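Local coordinates for Cgl0159-like domain-containing protein (Corynebacterium glutamicum, PDB 3FOK), which is of unknown function but has the closed barrel of parallel strands and helices of the TIM-barrel clan, at residues I5-P8 with E9-E12; M66-R69 with Y70-L73; W258-A261 with L262-P265; D281-V284 with A285-V288. All coordinates share one frame; numbering follows the deposited sequence.

Interaction 1 (I5-P8 with E9-E12)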
loop_
_atom_site.group_PDB
_atom_site.type_symbol
_atom_site.label_atom_id
_atom_site.label_comp_id
_atom_site.label_asym_id
_atom_site.label_seq_id
_atom_site.Cartn_x
_atom_site.Cartn_y
_atom_site.Cartn_z
ATOM N N ILE A 5 -23.492 -6.924 40.356
ATOM C CA ILE A 5 -22.341 -6.075 40.617
ATOM C C ILE A 5 -22.583 -4.695 40.006
ATOM O O ILE A 5 -22.102 -3.688 40.524
ATOM C CB ILE A 5 -21.054 -6.673 40.016
ATOM C CG1 ILE A 5 -20.770 -8.044 40.637
ATOM C CG2 ILE A 5 -19.876 -5.734 40.264
ATOM C CD1 ILE A 5 -20.310 -8.000 42.087
ATOM N N ILE A 6 -23.336 -4.647 38.911
ATOM C CA ILE A 6 -23.627 -3.374 38.257
ATOM C C ILE A 6 -25.106 -3.019 38.346
ATOM O O ILE A 6 -25.946 -3.644 37.703
ATOM C CB ILE A 6 -23.228 -3.390 36.769
ATOM C CG1 ILE A 6 -21.775 -3.842 36.621
ATOM C CG2 ILE A 6 -23.398 -1.996 36.177
ATOM C CD1 ILE A 6 -21.291 -3.909 35.185
ATOM N N SER A 7 -25.415 -2.009 39.148
ATOM C CA SER A 7 -26.792 -1.564 39.324
ATOM C C SER A 7 -27.278 -0.835 38.084
ATOM O O SER A 7 -26.495 -0.193 37.385
ATOM C CB SER A 7 -26.896 -0.616 40.517
ATOM O OG SER A 7 -26.240 0.613 40.244
ATOM N N PRO A 8 -28.583 -0.927 37.790
ATOM C CA PRO A 8 -29.110 -0.238 36.612
ATOM C C PRO A 8 -28.794 1.258 36.662
ATOM O O PRO A 8 -28.842 1.948 35.641
ATOM C CB PRO A 8 -30.611 -0.545 36.668
ATOM C CG PRO A 8 -30.860 -0.907 38.112
ATOM C CD PRO A 8 -29.636 -1.696 38.469
ATOM N N GLU A 9 -28.456 1.749 37.853
ATOM C CA GLU A 9 -28.110 3.154 38.023
ATOM C C GLU A 9 -26.713 3.421 37.475
ATOM O O GLU A 9 -26.446 4.494 36.930
ATOM C CB GLU A 9 -28.184 3.554 39.499
ATOM C CG GLU A 9 -29.607 3.748 39.997
ATOM C CD GLU A 9 -30.031 2.706 41.012
ATOM O OE1 GLU A 9 -29.808 1.504 40.763
ATOM O OE2 GLU A 9 -30.595 3.095 42.057
ATOM N N SER A 10 -25.823 2.445 37.613
ATOM C CA SER A 10 -24.469 2.595 37.101
ATOM C C SER A 10 -24.481 2.541 35.578
ATOM O O SER A 10 -23.692 3.221 34.923
ATOM C CB SER A 10 -23.559 1.508 37.666
ATOM O OG SER A 10 -23.210 1.805 39.004
ATOM N N PHE A 11 -25.385 1.741 35.015
ATOM C CA PHE A 11 -25.496 1.644 33.568
ATOM C C PHE A 11 -26.047 2.936 32.989
ATOM O O PHE A 11 -25.669 3.343 31.891
ATOM C CB PHE A 11 -26.383 0.467 33.161
ATOM C CG PHE A 11 -25.656 -0.846 33.122
ATOM C CD1 PHE A 11 -24.388 -0.928 32.560
ATOM C CD2 PHE A 11 -26.238 -2.001 33.631
ATOM C CE1 PHE A 11 -23.706 -2.138 32.501
ATOM C CE2 PHE A 11 -25.562 -3.224 33.577
ATOM C CZ PHE A 11 -24.291 -3.289 33.010
ATOM N N GLU A 12 -26.943 3.584 33.723
ATOM C CA GLU A 12 -27.499 4.839 33.246
ATOM C C GLU A 12 -26.368 5.860 33.184
ATOM O O GLU A 12 -26.296 6.664 32.261
ATOM C CB GLU A 12 -28.605 5.346 34.178
ATOM C CG GLU A 12 -29.239 6.634 33.690
ATOM C CD GLU A 12 -29.872 6.476 32.317
ATOM O OE1 GLU A 12 -30.031 7.494 31.607
ATOM O OE2 GLU A 12 -30.223 5.332 31.951
#

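Interaction 2 (M66-R69 with Y70-L73)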
loop_
_atom_site.group_PDB
_atom_site.type_symbol
_atom_site.label_atom_id
_atom_site.label_comp_id
_atom_site.label_asym_id
_atom_site.label_seq_id
_atom_site.Cartn_x
_atom_site.Cartn_y
_atom_site.Cartn_z
HETATM N N MSE A 66 -23.621 -13.304 24.801
HETATM C CA MSE A 66 -22.711 -12.277 24.305
HETATM C C MSE A 66 -23.431 -11.227 23.468
HETATM O O MSE A 66 -22.962 -10.096 23.352
HETATM C CB MSE A 66 -21.568 -12.916 23.507
HETATM C CG MSE A 66 -20.887 -14.055 24.266
HETATM SE SE MSE A 66 -19.049 -14.422 23.780
HETATM C CE MSE A 66 -18.180 -13.326 25.117
ATOM N N ALA A 67 -24.577 -11.590 22.897
ATOM C CA ALA A 67 -25.351 -10.646 22.094
ATOM C C ALA A 67 -25.816 -9.500 22.988
ATOM O O ALA A 67 -25.842 -8.344 22.572
ATOM C CB ALA A 67 -26.555 -11.344 21.466
ATOM N N ASN A 68 -26.179 -9.830 24.222
ATOM C CA ASN A 68 -26.626 -8.827 25.180
ATOM C C ASN A 68 -25.394 -8.277 25.889
ATOM O O ASN A 68 -24.828 -8.928 26.769
ATOM C CB ASN A 68 -27.593 -9.457 26.188
ATOM C CG ASN A 68 -28.143 -8.451 27.181
ATOM O OD1 ASN A 68 -29.280 -8.581 27.643
ATOM N ND2 ASN A 68 -27.338 -7.448 27.524
ATOM N N ARG A 69 -24.985 -7.073 25.501
ATOM C CA ARG A 69 -23.807 -6.444 26.074
ATOM C C ARG A 69 -23.932 -6.136 27.565
ATOM O O ARG A 69 -22.939 -6.189 28.298
ATOM C CB ARG A 69 -23.471 -5.168 25.294
ATOM C CG ARG A 69 -22.235 -4.429 25.794
ATOM C CD ARG A 69 -20.959 -5.276 25.702
ATOM N NE ARG A 69 -20.203 -5.057 24.468
ATOM C CZ ARG A 69 -20.236 -5.861 23.408
ATOM N NH1 ARG A 69 -20.993 -6.954 23.416
ATOM N NH2 ARG A 69 -19.497 -5.579 22.342
ATOM N N TYR A 70 -25.139 -5.818 28.022
ATOM C CA TYR A 70 -25.335 -5.515 29.436
ATOM C C TYR A 70 -25.096 -6.746 30.301
ATOM O O TYR A 70 -24.505 -6.649 31.375
ATOM C CB TYR A 70 -26.735 -4.958 29.666
ATOM C CG TYR A 70 -26.900 -3.560 29.118
ATOM C CD1 TYR A 70 -26.477 -2.449 29.849
ATOM C CD2 TYR A 70 -27.433 -3.349 27.846
ATOM C CE1 TYR A 70 -26.583 -1.161 29.322
ATOM C CE2 TYR A 70 -27.539 -2.073 27.313
ATOM C CZ TYR A 70 -27.113 -0.985 28.052
ATOM O OH TYR A 70 -27.213 0.278 27.518
ATOM N N GLU A 71 -25.542 -7.908 29.833
ATOM C CA GLU A 71 -25.333 -9.136 30.593
ATOM C C GLU A 71 -23.869 -9.536 30.497
ATOM O O GLU A 71 -23.304 -10.070 31.446
ATOM C CB GLU A 71 -26.194 -10.280 30.056
ATOM C CG GLU A 71 -27.675 -9.994 30.001
ATOM C CD GLU A 71 -28.495 -11.255 29.795
ATOM O OE1 GLU A 71 -27.980 -12.203 29.161
ATOM O OE2 GLU A 71 -29.658 -11.292 30.255
ATOM N N LEU A 72 -23.258 -9.278 29.346
ATOM C CA LEU A 72 -21.855 -9.611 29.149
ATOM C C LEU A 72 -21.049 -8.853 30.195
ATOM O O LEU A 72 -20.188 -9.422 30.860
ATOM C CB LEU A 72 -21.391 -9.199 27.750
ATOM C CG LEU A 72 -20.179 -9.924 27.145
ATOM C CD1 LEU A 72 -19.636 -9.100 25.989
ATOM C CD2 LEU A 72 -19.091 -10.129 28.188
ATOM N N LEU A 73 -21.346 -7.565 30.344
ATOM C CA LEU A 73 -20.650 -6.733 31.315
ATOM C C LEU A 73 -20.891 -7.217 32.744
ATOM O O LEU A 73 -19.970 -7.218 33.560
ATOM C CB LEU A 73 -21.081 -5.269 31.162
ATOM C CG LEU A 73 -20.609 -4.567 29.878
ATOM C CD1 LEU A 73 -21.216 -3.173 29.786
ATOM C CD2 LEU A 73 -19.093 -4.488 29.869
HETATM O O HOH W 1 -25.010 -11.926 27.566
#

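Interaction 3 (W258-A261 with L262-P265)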
loop_
_atom_site.group_PDB
_atom_site.type_symbol
_atom_site.label_atom_id
_atom_site.label_comp_id
_atom_site.label_asym_id
_atom_site.label_seq_id
_atom_site.Cartn_x
_atom_site.Cartn_y
_atom_site.Cartn_z
ATOM N N TRP A 258 -6.759 -28.740 32.300
ATOM C CA TRP A 258 -6.094 -27.473 32.577
ATOM C C TRP A 258 -5.140 -27.667 33.746
ATOM O O TRP A 258 -3.983 -27.247 33.700
ATOM C CB TRP A 258 -7.114 -26.391 32.949
ATOM C CG TRP A 258 -8.068 -26.016 31.858
ATOM C CD1 TRP A 258 -8.085 -26.489 30.579
ATOM C CD2 TRP A 258 -9.147 -25.078 31.955
ATOM N NE1 TRP A 258 -9.108 -25.904 29.872
ATOM C CE2 TRP A 258 -9.776 -25.034 30.693
ATOM C CE3 TRP A 258 -9.642 -24.268 32.986
ATOM C CZ2 TRP A 258 -10.876 -24.212 30.432
ATOM C CZ3 TRP A 258 -10.740 -23.448 32.724
ATOM C CH2 TRP A 258 -11.342 -23.428 31.457
ATOM N N GLU A 259 -5.643 -28.306 34.796
ATOM C CA GLU A 259 -4.860 -28.565 35.993
ATOM C C GLU A 259 -3.554 -29.278 35.653
ATOM O O GLU A 259 -2.501 -28.946 36.197
ATOM C CB GLU A 259 -5.683 -29.398 36.980
ATOM C CG GLU A 259 -4.994 -29.672 38.306
ATOM C CD GLU A 259 -5.922 -30.322 39.318
ATOM O OE1 GLU A 259 -6.552 -31.348 38.980
ATOM O OE2 GLU A 259 -6.018 -29.809 40.454
ATOM N N HIS A 260 -3.617 -30.254 34.752
ATOM C CA HIS A 260 -2.417 -30.980 34.354
ATOM C C HIS A 260 -1.460 -30.097 33.564
ATOM O O HIS A 260 -0.281 -29.988 33.897
ATOM C CB HIS A 260 -2.760 -32.197 33.496
ATOM C CG HIS A 260 -1.568 -32.791 32.810
ATOM N ND1 HIS A 260 -0.530 -33.379 33.502
ATOM C CD2 HIS A 260 -1.213 -32.819 31.504
ATOM C CE1 HIS A 260 0.415 -33.739 32.651
ATOM N NE2 HIS A 260 0.026 -33.409 31.433
ATOM N N ALA A 261 -1.973 -29.476 32.509
ATOM C CA ALA A 261 -1.167 -28.606 31.660
ATOM C C ALA A 261 -0.546 -27.472 32.467
ATOM O O ALA A 261 0.578 -27.042 32.201
ATOM C CB ALA A 261 -2.028 -28.037 30.534
ATOM N N LEU A 262 -1.291 -26.997 33.456
ATOM C CA LEU A 262 -0.847 -25.909 34.318
ATOM C C LEU A 262 0.458 -26.229 35.057
ATOM O O LEU A 262 1.126 -25.325 35.563
ATOM C CB LEU A 262 -1.954 -25.584 35.327
ATOM C CG LEU A 262 -2.532 -24.166 35.385
ATOM C CD1 LEU A 262 -2.534 -23.516 34.013
ATOM C CD2 LEU A 262 -3.944 -24.238 35.949
ATOM N N THR A 263 0.823 -27.508 35.112
ATOM C CA THR A 263 2.046 -27.919 35.800
ATOM C C THR A 263 3.254 -27.968 34.866
ATOM O O THR A 263 4.395 -28.064 35.324
ATOM C CB THR A 263 1.900 -29.321 36.439
ATOM O OG1 THR A 263 1.837 -30.314 35.408
ATOM C CG2 THR A 263 0.644 -29.396 37.291
ATOM N N LEU A 264 3.002 -27.906 33.562
ATOM C CA LEU A 264 4.065 -27.970 32.566
ATOM C C LEU A 264 5.016 -26.775 32.567
ATOM O O LEU A 264 4.636 -25.658 32.921
ATOM C CB LEU A 264 3.453 -28.159 31.181
ATOM C CG LEU A 264 3.054 -29.594 30.818
ATOM C CD1 LEU A 264 2.714 -30.407 32.056
ATOM C CD2 LEU A 264 1.875 -29.546 29.871
ATOM N N PRO A 265 6.274 -27.000 32.153
ATOM C CA PRO A 265 7.319 -25.972 32.096
ATOM C C PRO A 265 6.927 -24.769 31.243
ATOM O O PRO A 265 6.548 -24.918 30.084
ATOM C CB PRO A 265 8.513 -26.717 31.496
ATOM C CG PRO A 265 8.248 -28.155 31.831
ATOM C CD PRO A 265 6.768 -28.268 31.593
#

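Interaction 4 (D281-V284 with A285-V288)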
loop_
_atom_site.group_PDB
_atom_site.type_symbol
_atom_site.label_atom_id
_atom_site.label_comp_id
_atom_site.label_asym_id
_atom_site.label_seq_id
_atom_site.Cartn_x
_atom_site.Cartn_y
_atom_site.Cartn_z
ATOM N N ASP A 281 -24.098 -24.366 32.986
ATOM C CA ASP A 281 -25.160 -24.198 33.968
ATOM C C ASP A 281 -25.253 -22.714 34.303
ATOM O O ASP A 281 -24.651 -21.881 33.625
ATOM C CB ASP A 281 -24.845 -24.999 35.230
ATOM C CG ASP A 281 -23.541 -24.581 35.871
ATOM O OD1 ASP A 281 -23.133 -25.217 36.865
ATOM O OD2 ASP A 281 -22.922 -23.611 35.383
ATOM N N GLY A 282 -25.988 -22.381 35.356
ATOM C CA GLY A 282 -26.126 -20.983 35.717
ATOM C C GLY A 282 -25.329 -20.547 36.933
ATOM O O GLY A 282 -25.923 -20.133 37.938
ATOM N N ASP A 283 -24.000 -20.633 36.866
ATOM C CA ASP A 283 -23.190 -20.210 38.001
ATOM C C ASP A 283 -21.788 -19.738 37.629
ATOM O O ASP A 283 -20.815 -20.484 37.723
ATOM C CB ASP A 283 -23.087 -21.325 39.039
ATOM C CG ASP A 283 -22.863 -20.783 40.435
ATOM O OD1 ASP A 283 -22.099 -19.803 40.571
ATOM O OD2 ASP A 283 -23.448 -21.334 41.392
ATOM N N VAL A 284 -21.709 -18.477 37.224
ATOM C CA VAL A 284 -20.464 -17.837 36.824
ATOM C C VAL A 284 -19.474 -17.712 37.980
ATOM O O VAL A 284 -18.282 -17.994 37.822
ATOM C CB VAL A 284 -20.747 -16.427 36.267
ATOM C CG1 VAL A 284 -19.445 -15.694 36.000
ATOM C CG2 VAL A 284 -21.573 -16.534 35.004
ATOM N N ALA A 285 -19.967 -17.277 39.136
ATOM C CA ALA A 285 -19.118 -17.111 40.307
ATOM C C ALA A 285 -18.423 -18.421 40.660
ATOM O O ALA A 285 -17.261 -18.432 41.061
ATOM C CB ALA A 285 -19.949 -16.628 41.484
ATOM N N ALA A 286 -19.145 -19.525 40.499
ATOM C CA ALA A 286 -18.614 -20.845 40.811
ATOM C C ALA A 286 -17.554 -21.287 39.811
ATOM O O ALA A 286 -16.486 -21.767 40.199
ATOM C CB ALA A 286 -19.741 -21.861 40.853
ATOM N N ALA A 287 -17.851 -21.135 38.525
ATOM C CA ALA A 287 -16.907 -21.526 37.490
ATOM C C ALA A 287 -15.606 -20.729 37.627
ATOM O O ALA A 287 -14.516 -21.298 37.582
ATOM C CB ALA A 287 -17.520 -21.305 36.113
ATOM N N VAL A 288 -15.720 -19.417 37.809
ATOM C CA VAL A 288 -14.540 -18.573 37.937
ATOM C C VAL A 288 -13.679 -18.930 39.157
ATOM O O VAL A 288 -12.450 -18.846 39.091
ATOM C CB VAL A 288 -14.932 -17.077 37.996
ATOM C CG1 VAL A 288 -13.685 -16.213 38.103
ATOM C CG2 VAL A 288 -15.719 -16.701 36.746
#

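Interaction 1 (I5-P8 with E9-E12)
Ile-6 lies over one face of the Phe-11 ring, five residues further along, where the N-terminal loop turns into helix 8-20. Ile-6 CB already touches the ring, 3.9 Å from Phe-11 CZ. There the side chain branches. With CG1 beside the backbone N (chi1 -53°), Ile-6 CG2 is anti to that N and is directed onto the aromatic face, where it makes a CH-pi contact 3.4 Å above the ring plane and over its centre. The other branch runs extended through CG1 to Ile-6 CD1, which ends 3.8 Å from Phe-11 CZ, and the two side chains cross at about a right angle. Ile-6 CG2 also meets Ser-10 CB at 3.8 Å, so the same methyl touches both the ring and the first turn of the helix. Ser-7, at the N-cap position, supplies the polar half of the contact. Its OG takes the N-H of Ser-10 (Ser-10 N to Ser-7 OG 3.2 Å), and Ser-10 OG adds a weak bond to the same oxygen. Ser-7 O is shared by two donors: Ser-10 N at 2.7 Å comes from above the carbonyl plane, whereas Phe-11 N at 3.3 Å lies nearly on the line of the carbonyl bond. Pro-8, with no N-H to offer, opens the helix and receives Glu-12 N on its own O; Glu-12 turns its carboxylate to salt bridges with Arg-15 and Arg-16. The apolar side leans on helix 69-81: Phe-11 meets Tyr-70 edge-to-face and packs on Leu-73, while Glu-74 OE2 accepts from Ile-6 N.

Interaction 2 (M66-R69 with Y70-L73)
Arg-69 O receives Leu-73 N at 2.9 Å and Asn-68 O receives Leu-72 N at 3.0 Å, the first regular i to i+4 bonds of helix 69-81; a weak bond from Glu-71 N joins the second acceptor. A water also donates to Asn-68 O, 3.1 Å away, and has weaker bonds to Glu-71 OE1 and Met-66 N, a mostly weak bridge between the loop and the first turn. Asn-68 holds the N-cap position, and its CG, anti to the backbone N (chi1 -178°), swings the amide over the first turn. As modelled, Asn-68 ND2 faces Tyr-70 N at 2.8 Å and Glu-71 N at 3.0 Å, donor against donor. Next to it the Glu-71 side chain crosses at about a right angle, with Glu-71 CG 3.2 Å from Asn-68 OD1 and the carboxylate stacked on the amide, their planes 12° apart. Further inward Arg-69 and Leu-72 run side by side, and Leu-72 CD1 sits 3.6 Å from Arg-69 NH1; the guanidinium itself forms a salt bridge with Asp-93. Met-66, a selenomethionine, brings CE to 4.4 Å from Leu-72 CG, a loose contact backed by Tyr-278, which touches both. Thr-236 of the second subunit packs on Tyr-70, so this helix start also lies at a subunit interface. The two donor-donor approaches make the modelled orientation of the Asn-68 amide doubtful: with oxygen and nitrogen exchanged, the group would probably offer an acceptor to the N-H groups of the first turn, as an N-cap asparagine normally does.

Interaction 3 (W258-A261 with L262-P265)
Thr-263 carries OG1 between its backbone N and carbonyl carbon (chi1 70°), a rotation that brings the hydroxyl back onto His-260 O and lays CG2 near Glu-259 O. The contact is the C-terminal end of helix 252-261, passing through a type I beta turn from Ala-261 to Leu-264 on its way to strand 267-272, the last parallel strand of the TIM barrel. Two donors of one residue grip His-260 O: Thr-263 OG1 at 2.6 Å arrives in the carbonyl plane, and Thr-263 N at 3.0 Å from above it. The hydroxyl thus reinforces a backbone carbonyl just where the regular helical pattern gives out. One step earlier Leu-262 N still makes an i to i+4 bond with Trp-258 O at 2.7 Å; one step later Leu-264 N closes the beta turn on Ala-261 O at 2.9 Å. The Leu-264 side chain folds back under the helix end, with CD2 4.2 Å from Ala-261 CB, and continues onto Met-229 and Glu-230 of the neighbouring helix. Leu-262 turns to the barrel wall, where it touches Val-267, Leu-270 and Leu-242. His-260 and Leu-264 cross obliquely, and the imidazole presents one face to the leucine: Leu-264 CD1 stands 4.1 Å from both CE1 and NE2 of His-260.

Interaction 4 (D281-V284 with A285-V288)
Val-284 and Val-288 stand side by side and point the same way, one turn apart at the start of helix 284-295. Both have CG1 anti to the backbone N (chi1 173° in Val-284, -179° in Val-288), and this shared rotation sets Val-284 CG1 against Val-288 CG2 at 3.9 Å. The same Val-288 CG2 comes to 3.1 Å from Val-284 O, so the methyl rests on the carbonyl that takes the N-H of its own residue; that bond, Val-288 N to Val-284 O, is 2.9 Å long and nearly straight at 172°. Together the valines form an apolar strip against helix 69-81, Val-284 on Arg-75 and Ile-78, Val-288 on Ala-79. Asp-283 is placed quite differently. Its carboxylate lies across the first turn, where Asp-283 OD1 accepts from Ala-286 N at 3.0 Å, the nitrogen standing above the carboxylate plane. Ala-286 CB lies over the same face of the group, 3.3 Å from Asp-283 CG. Asp-283 O meanwhile receives Ala-287 N at 3.1 Å, so the residue holds the first turn by side chain and main chain together. The negative group beside the N-H-rich helix end probably also interacts favourably with the helix dipole. This is the classical aspartate N-cap, here opening the helix that follows the eighth parallel strand of the TIM barrel.

Overall arrangement
The four contacts come one after another along the chain, and all lie at helix ends: interactions 1, 2 and 4 at starts, interaction 3 at a finish. Helix 69-81 links three of them. Interaction 2 opens it, and interaction 1 touches it there, their centres about 13 Å apart. Helix 284-295, begun in interaction 4, leans on its further turns, with centres of interactions 2 and 4 about 16 Å apart. These two helices follow strands 44-48 and 267-272, which pair to close the barrel. Interaction 3 lies before the latter strand, about 38 Å from interaction 1, centre to centre. Three contacts thus gather round helix 69-81, and one stands apart from that cluster.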